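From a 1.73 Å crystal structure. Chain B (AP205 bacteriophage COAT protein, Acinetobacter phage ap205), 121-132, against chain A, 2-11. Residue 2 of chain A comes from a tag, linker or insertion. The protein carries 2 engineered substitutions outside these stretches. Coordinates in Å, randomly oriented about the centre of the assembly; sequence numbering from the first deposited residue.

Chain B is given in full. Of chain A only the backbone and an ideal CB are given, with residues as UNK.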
ATOM      1  N   ASP B 121      -1.561 -17.128   5.140  1.00 11.51           N
ATOM      2  CA  ASP B 121      -2.379 -18.260   4.715  1.00 11.25           C
ATOM      3  C   ASP B 121      -1.834 -18.792   3.382  1.00 11.60           C
ATOM      4  O   ASP B 121      -2.008 -18.168   2.332  1.00 10.50           O
ATOM      5  CB  ASP B 121      -3.871 -17.836   4.590  1.00 11.80           C
ATOM      6  CG  ASP B 121      -4.773 -19.015   4.216  1.00 11.95           C
ATOM      7  OD1 ASP B 121      -4.264 -20.042   3.769  1.00 11.04           O
ATOM      8  OD2 ASP B 121      -5.991 -18.962   4.418  1.00 13.90           O
ATOM      9  N   PRO B 122      -1.188 -19.962   3.398  1.00 12.42           N
ATOM     10  CA  PRO B 122      -0.566 -20.509   2.170  1.00 12.69           C
ATOM     11  C   PRO B 122      -1.575 -20.988   1.104  1.00 12.29           C
ATOM     12  O   PRO B 122      -1.186 -21.242  -0.055  1.00 12.64           O
ATOM     13  CB  PRO B 122       0.295 -21.658   2.715  1.00 12.93           C
ATOM     14  CG  PRO B 122      -0.576 -22.180   3.811  1.00 13.44           C
ATOM     15  CD  PRO B 122      -1.226 -20.973   4.465  1.00 13.81           C
ATOM     16  N   THR B 123      -2.846 -21.099   1.475  1.00 11.44           N
ATOM     17  CA  THR B 123      -3.891 -21.457   0.523  1.00 11.20           C
ATOM     18  C   THR B 123      -4.609 -20.233  -0.068  1.00 10.91           C
ATOM     19  O   THR B 123      -5.553 -20.423  -0.787  1.00 10.79           O
ATOM     20  CB  THR B 123      -4.953 -22.363   1.186  1.00 11.96           C
ATOM     21  OG1 THR B 123      -5.784 -21.593   2.071  1.00 13.13           O
ATOM     22  CG2 THR B 123      -4.260 -23.549   1.937  1.00 11.57           C
ATOM     23  N   ALA B 124      -4.208 -19.002   0.301  1.00 10.89           N
ATOM     24  CA  ALA B 124      -4.800 -17.787  -0.219  1.00 10.16           C
ATOM     25  C   ALA B 124      -4.831 -17.783  -1.764  1.00 10.36           C
ATOM     26  O   ALA B 124      -3.870 -18.208  -2.425  1.00  9.97           O
ATOM     27  CB  ALA B 124      -4.055 -16.575   0.330  1.00 10.44           C
ATOM     28  N   ALA B 125      -5.951 -17.308  -2.310  1.00  9.82           N
ATOM     29  CA  ALA B 125      -6.207 -17.294  -3.744  1.00 11.40           C
ATOM     30  C   ALA B 125      -5.550 -16.011  -4.337  1.00 11.21           C
ATOM     31  O   ALA B 125      -6.182 -14.971  -4.474  1.00 12.65           O
ATOM     32  CB  ALA B 125      -7.723 -17.272  -3.989  1.00 11.19           C
ATOM     33  N   ILE B 126      -4.289 -16.126  -4.684  1.00 11.26           N
ATOM     34  CA  ILE B 126      -3.523 -15.053  -5.329  1.00 10.27           C
ATOM     35  C   ILE B 126      -3.558 -15.217  -6.865  1.00  9.82           C
ATOM     36  O   ILE B 126      -3.495 -16.350  -7.388  1.00  8.89           O
ATOM     37  CB  ILE B 126      -2.057 -15.099  -4.835  1.00 10.87           C
ATOM     38  CG1 ILE B 126      -1.962 -14.920  -3.309  1.00 10.77           C
ATOM     39  CG2 ILE B 126      -1.149 -14.083  -5.559  1.00 10.61           C
ATOM     40  CD1 ILE B 126      -2.639 -13.663  -2.738  1.00 11.55           C
ATOM     41  N   VAL B 127      -3.692 -14.081  -7.572  1.00  9.36           N
ATOM     42  CA  VAL B 127      -3.897 -14.090  -8.989  1.00  9.41           C
ATOM     43  C   VAL B 127      -3.010 -13.111  -9.732  1.00  9.10           C
ATOM     44  O   VAL B 127      -2.599 -12.106  -9.163  1.00  8.34           O
ATOM     45  CB  VAL B 127      -5.371 -13.780  -9.333  1.00  9.71           C
ATOM     46  CG1 VAL B 127      -6.286 -14.817  -8.684  1.00 10.13           C
ATOM     47  CG2 VAL B 127      -5.777 -12.360  -8.943  1.00 10.00           C
ATOM     48  N   SER B 128      -2.743 -13.421 -11.003  1.00  8.66           N
ATOM     49  CA  SER B 128      -2.073 -12.502 -11.909  1.00  9.19           C
ATOM     50  C   SER B 128      -3.052 -11.529 -12.487  1.00  9.64           C
ATOM     51  O   SER B 128      -4.232 -11.729 -12.429  1.00 11.70           O
ATOM     52  CB  SER B 128      -1.406 -13.299 -13.031  1.00  9.41           C
ATOM     53  OG  SER B 128      -0.821 -12.463 -14.043  1.00  8.99           O
ATOM     54  N   SER B 129      -2.538 -10.456 -13.062  1.00 11.16           N
ATOM     55  CA  SER B 129      -3.350  -9.493 -13.807  1.00 11.78           C
ATOM     56  C   SER B 129      -3.761 -10.093 -15.176  1.00 12.58           C
ATOM     57  O   SER B 129      -4.687  -9.586 -15.838  1.00 10.40           O
ATOM     58  CB  SER B 129      -2.555  -8.246 -14.029  1.00 13.08           C
ATOM     59  OG  SER B 129      -1.351  -8.567 -14.723  1.00 14.27           O
ATOM     60  N   ASP B 130      -3.020 -11.111 -15.622  1.00 12.29           N
ATOM     61  CA  ASP B 130      -3.378 -11.809 -16.859  1.00 14.59           C
ATOM     62  C   ASP B 130      -4.626 -12.624 -16.636  1.00 16.14           C
ATOM     63  O   ASP B 130      -4.929 -13.096 -15.533  1.00 13.78           O
ATOM     64  CB  ASP B 130      -2.239 -12.728 -17.349  1.00 14.83           C
ATOM     65  CG  ASP B 130      -1.087 -11.979 -17.957  1.00 15.32           C
ATOM     66  OD1 ASP B 130      -1.262 -10.876 -18.513  1.00 15.29           O
ATOM     67  OD2 ASP B 130       0.008 -12.566 -17.960  1.00 16.74           O
ATOM     68  N   THR B 131      -5.359 -12.803 -17.710  1.00 18.98           N
ATOM     69  CA  THR B 131      -6.596 -13.583 -17.638  1.00 22.02           C
ATOM     70  C   THR B 131      -6.438 -14.892 -18.415  1.00 26.00           C
ATOM     71  O   THR B 131      -5.439 -15.122 -19.101  1.00 23.34           O
ATOM     72  CB  THR B 131      -7.800 -12.744 -18.098  1.00 22.52           C
ATOM     73  OG1 THR B 131      -7.490 -12.058 -19.323  1.00 23.17           O
ATOM     74  CG2 THR B 131      -8.132 -11.699 -17.018  1.00 23.78           C
ATOM     75  N   THR B 132      -7.384 -15.797 -18.233  1.00 30.47           N
ATOM     76  CA  THR B 132      -7.250 -17.153 -18.753  1.00 33.30           C
ATOM     77  C   THR B 132      -8.051 -17.164 -20.047  1.00 35.51           C
ATOM     78  O   THR B 132      -7.629 -17.740 -21.050  1.00 47.65           O
ATOM     79  CB  THR B 132      -7.841 -18.169 -17.765  1.00 33.69           C
ATOM     80  OG1 THR B 132      -9.243 -17.888 -17.616  1.00 36.58           O
ATOM     81  CG2 THR B 132      -7.166 -18.095 -16.344  1.00 33.28           C
TER
ATOM     82  N   UNK A   2     -16.731 -12.243 -18.476  1.00 43.38           N
ATOM     83  CA  UNK A   2     -15.385 -12.347 -19.068  1.00 47.25           C
ATOM     84  C   UNK A   2     -14.473 -13.169 -18.156  1.00 50.25           C
ATOM     85  O   UNK A   2     -14.925 -13.708 -17.138  1.00 55.69           O
ATOM     86  CB  UNK A   2     -14.786 -10.959 -19.303  1.00 47.25           C
ATOM     87  N   UNK A   3     -13.189 -13.238 -18.489  1.00 46.94           N
ATOM     88  CA  UNK A   3     -12.320 -14.249 -17.896  1.00 46.14           C
ATOM     89  C   UNK A   3     -11.789 -13.932 -16.479  1.00 40.19           C
ATOM     90  O   UNK A   3     -11.491 -12.768 -16.123  1.00 41.76           O
ATOM     91  CB  UNK A   3     -11.129 -14.468 -18.831  1.00 46.14           C
ATOM     92  N   UNK A   4     -11.693 -14.990 -15.676  1.00 31.99           N
ATOM     93  CA  UNK A   4     -10.930 -14.969 -14.425  1.00 26.79           C
ATOM     94  C   UNK A   4      -9.441 -14.734 -14.610  1.00 22.54           C
ATOM     95  O   UNK A   4      -8.785 -15.119 -15.617  1.00 20.79           O
ATOM     96  CB  UNK A   4     -11.134 -16.289 -13.679  1.00 26.79           C
ATOM     97  N   UNK A   5      -8.895 -14.165 -13.557  1.00 18.96           N
ATOM     98  CA  UNK A   5      -7.497 -13.835 -13.519  1.00 17.95           C
ATOM     99  C   UNK A   5      -6.763 -15.162 -13.303  1.00 15.94           C
ATOM    100  O   UNK A   5      -7.289 -16.066 -12.616  1.00 15.24           O
ATOM    101  CB  UNK A   5      -7.182 -12.807 -12.431  1.00 17.95           C
ATOM    102  N   UNK A   6      -5.563 -15.264 -13.865  1.00 16.21           N
ATOM    103  CA  UNK A   6      -4.780 -16.512 -13.805  1.00 16.47           C
ATOM    104  C   UNK A   6      -4.336 -16.781 -12.366  1.00 14.93           C
ATOM    105  O   UNK A   6      -3.830 -15.869 -11.713  1.00 13.79           O
ATOM    106  CB  UNK A   6      -3.564 -16.436 -14.730  1.00 16.47           C
ATOM    107  N   UNK A   7      -4.505 -18.017 -11.867  1.00 13.50           N
ATOM    108  CA  UNK A   7      -4.090 -18.318 -10.470  1.00 13.40           C
ATOM    109  C   UNK A   7      -2.603 -18.465 -10.394  1.00 13.28           C
ATOM    110  O   UNK A   7      -1.957 -18.918 -11.357  1.00 13.60           O
ATOM    111  CB  UNK A   7      -4.759 -19.591  -9.947  1.00 13.40           C
ATOM    112  N   UNK A   8      -2.056 -18.040  -9.267  1.00 11.25           N
ATOM    113  CA  UNK A   8      -0.638 -18.167  -9.007  1.00 10.88           C
ATOM    114  C   UNK A   8      -0.439 -19.172  -7.897  1.00 11.88           C
ATOM    115  O   UNK A   8      -1.281 -19.307  -7.009  1.00 12.20           O
ATOM    116  CB  UNK A   8      -0.014 -16.817  -8.646  1.00 10.88           C
ATOM    117  N   UNK A   9       0.686 -19.868  -7.940  1.00 13.99           N
ATOM    118  CA  UNK A   9       0.961 -20.952  -6.998  1.00 16.31           C
ATOM    119  C   UNK A   9       2.155 -20.605  -6.106  1.00 15.96           C
ATOM    120  O   UNK A   9       3.113 -20.058  -6.620  1.00 12.95           O
ATOM    121  CB  UNK A   9       1.224 -22.258  -7.750  1.00 16.31           C
ATOM    122  N   UNK A  10       2.124 -20.961  -4.806  1.00 17.30           N
ATOM    123  CA  UNK A  10       3.278 -20.715  -3.965  1.00 19.83           C
ATOM    124  C   UNK A  10       4.474 -21.601  -4.367  1.00 25.43           C
ATOM    125  O   UNK A  10       4.336 -22.813  -4.457  1.00 27.38           O
ATOM    126  CB  UNK A  10       2.909 -20.953  -2.499  1.00 19.83           C
ATOM    127  N   UNK A  11       5.607 -20.968  -4.653  1.00 25.22           N
ATOM    128  CA  UNK A  11       6.802 -21.620  -5.171  1.00 25.27           C
ATOM    129  C   UNK A  11       7.905 -21.692  -4.113  1.00 25.92           C
ATOM    130  O   UNK A  11       8.652 -22.650  -4.085  1.00 27.08           O
ATOM    131  CB  UNK A  11       7.310 -20.880  -6.410  1.00 25.27           C
TER

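Position 2 has no atom of chain B within 5.5 Å of its ideal CB, so the contact sets no preference; it is Ser2(A), a tag residue.

At position 3 CA-to-CB points toward chain B, the ideal CB lying 3.8 Å from Thr131(B) CB and 4.0 Å from Thr132(B) N. A flexible apolar chain could lie along this terminus, though a polar one would also fit. Met3(A) is deposited; its CE reaches 3.5 Å from Thr132(B) C.

At position 4 CA-to-CB points sideways, the ideal CB 4.7 Å from Thr132(B) OG1, and many residues would do. Its backbone matters more: the position 4 O accepts a hydrogen bond from Thr132(B) N at 3.0 Å and a weak one from Thr132(B) OG1 at 3.4 Å. The residue, Ala4(A), adds little bulk.

Position 5 is paired with Thr131(B), CA to CA 4.2 Å, in an antiparallel non-hydrogen-bonded pair. Its ideal CB is tight against Ser128(B) O, 3.1 Å away, and 3.7 Å from Val127(B) CB. The carbonyl favours a side chain carrying a donor, while the valine would tolerate an aliphatic one. Asn5(A) is found, its CB 3.7 Å from Val127(B) CB.

Position 6 has extended angles (-68/133) and both backbone polar atoms engaged: its N donates to Asp130(B) O, and its O accepts from Ser128(B) N, both at 2.8 Å. Between the pair of position 7 with Val127(B) and that of position 5 with Thr131(B) the register shifts by 2, a beta bulge. The ideal CB of position 6 is 3.7 Å from Asp130(B) O, with the Asp130(B) carboxylate farther out, so a long basic chain suits, as might a long neutral donor. Lys6(A) packs CD 3.6 Å from Asp130(B) CB; water 1 joins its NZ (2.8 Å) to Asp130(B) OD2 (2.7 Å), so the charges meet through solvent.

Position 7 points away, and its phi of -77° admits proline among many others. Pro7(A) has no amide hydrogen, and none is needed in its non-hydrogen-bonded pair with Val127(B).

Position 8 points toward chain B, and its N donates to Ile126(B) O at 2.9 Å. An unbranched apolar chain could follow the backbone past Val127(B); leucine or isoleucine is also plausible. Met8(A) places SD 3.3 Å from Ser128(B) N and 4.2 Å from Ile126(B) CG2.

Position 9 points away, with chain B beyond 5.5 Å of the ideal CB, leaving Gln9(A) unconstrained here. Position 10 points toward chain B, its ideal CB 4.8 Å from Pro122(B) O; phi -68° allows proline, and Pro10(A) brings CG to 3.7 Å from that oxygen. Position 11, Ile11(A), is out of reach.

Chain A, residues 2-11: SMANKPMQPI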
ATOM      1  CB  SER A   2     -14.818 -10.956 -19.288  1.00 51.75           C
ATOM      2  OG  SER A   2     -15.842 -10.089 -19.731  1.00 59.85           O
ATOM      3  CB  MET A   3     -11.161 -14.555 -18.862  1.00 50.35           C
ATOM      4  CG  MET A   3     -11.618 -15.033 -20.235  1.00 54.61           C
ATOM      5  SD  MET A   3     -12.675 -16.503 -20.164  1.00 60.01           S
ATOM      6  CE  MET A   3     -11.462 -17.804 -20.442  1.00 60.57           C
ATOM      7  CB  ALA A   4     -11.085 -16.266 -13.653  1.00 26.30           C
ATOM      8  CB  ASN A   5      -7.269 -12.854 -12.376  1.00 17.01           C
ATOM      9  CG  ASN A   5      -7.750 -11.475 -12.716  1.00 17.39           C
ATOM     10  OD1 ASN A   5      -6.986 -10.668 -13.268  1.00 16.08           O
ATOM     11  ND2 ASN A   5      -9.016 -11.206 -12.465  1.00 16.47           N
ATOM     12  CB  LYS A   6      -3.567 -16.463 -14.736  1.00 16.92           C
ATOM     13  CG  LYS A   6      -3.916 -16.331 -16.218  1.00 17.57           C
ATOM     14  CD  LYS A   6      -2.696 -16.326 -17.114  1.00 18.43           C
ATOM     15  CE  LYS A   6      -1.801 -17.560 -17.113  1.00 19.84           C
ATOM     16  NZ  LYS A   6      -0.429 -17.247 -17.659  1.00 21.56           N
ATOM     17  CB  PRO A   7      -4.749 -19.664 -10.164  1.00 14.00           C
ATOM     18  CG  PRO A   7      -4.935 -20.313 -11.486  1.00 14.67           C
ATOM     19  CD  PRO A   7      -5.094 -19.204 -12.523  1.00 14.17           C
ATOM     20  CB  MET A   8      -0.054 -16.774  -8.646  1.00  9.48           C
ATOM     21  CG  MET A   8      -0.150 -15.775  -9.819  1.00  8.66           C
ATOM     22  SD  MET A   8       0.184 -14.017  -9.511  1.00  5.83           S
ATOM     23  CE  MET A   8       1.904 -14.238  -9.226  1.00  6.88           C
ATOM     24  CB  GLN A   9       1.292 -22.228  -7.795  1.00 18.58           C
ATOM     25  CG  GLN A   9       0.189 -22.711  -8.758  1.00 21.31           C
ATOM     26  CD  GLN A   9      -1.142 -23.099  -8.114  1.00 24.03           C
ATOM     27  OE1 GLN A   9      -2.213 -22.957  -8.716  1.00 25.53           O
ATOM     28  NE2 GLN A   9      -1.085 -23.589  -6.880  1.00 27.79           N
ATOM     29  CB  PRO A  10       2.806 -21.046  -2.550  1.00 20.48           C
ATOM     30  CG  PRO A  10       1.417 -21.565  -2.686  1.00 19.90           C
ATOM     31  CD  PRO A  10       1.141 -21.798  -4.133  1.00 18.89           C
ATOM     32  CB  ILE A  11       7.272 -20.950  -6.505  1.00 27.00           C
ATOM     33  CG1 ILE A  11       7.648 -19.442  -6.357  1.00 26.56           C
ATOM     34  CG2 ILE A  11       6.147 -21.037  -7.549  1.00 27.10           C
ATOM     35  CD1 ILE A  11       9.131 -19.162  -6.202  1.00 26.14           C
TER
HETATM   36  O   HOH W   1       0.112 -14.998 -19.203  1.00 27.07           O
HETATM   37  O   HOH W   2      -3.567 -18.798  -5.804  1.00 19.48           O
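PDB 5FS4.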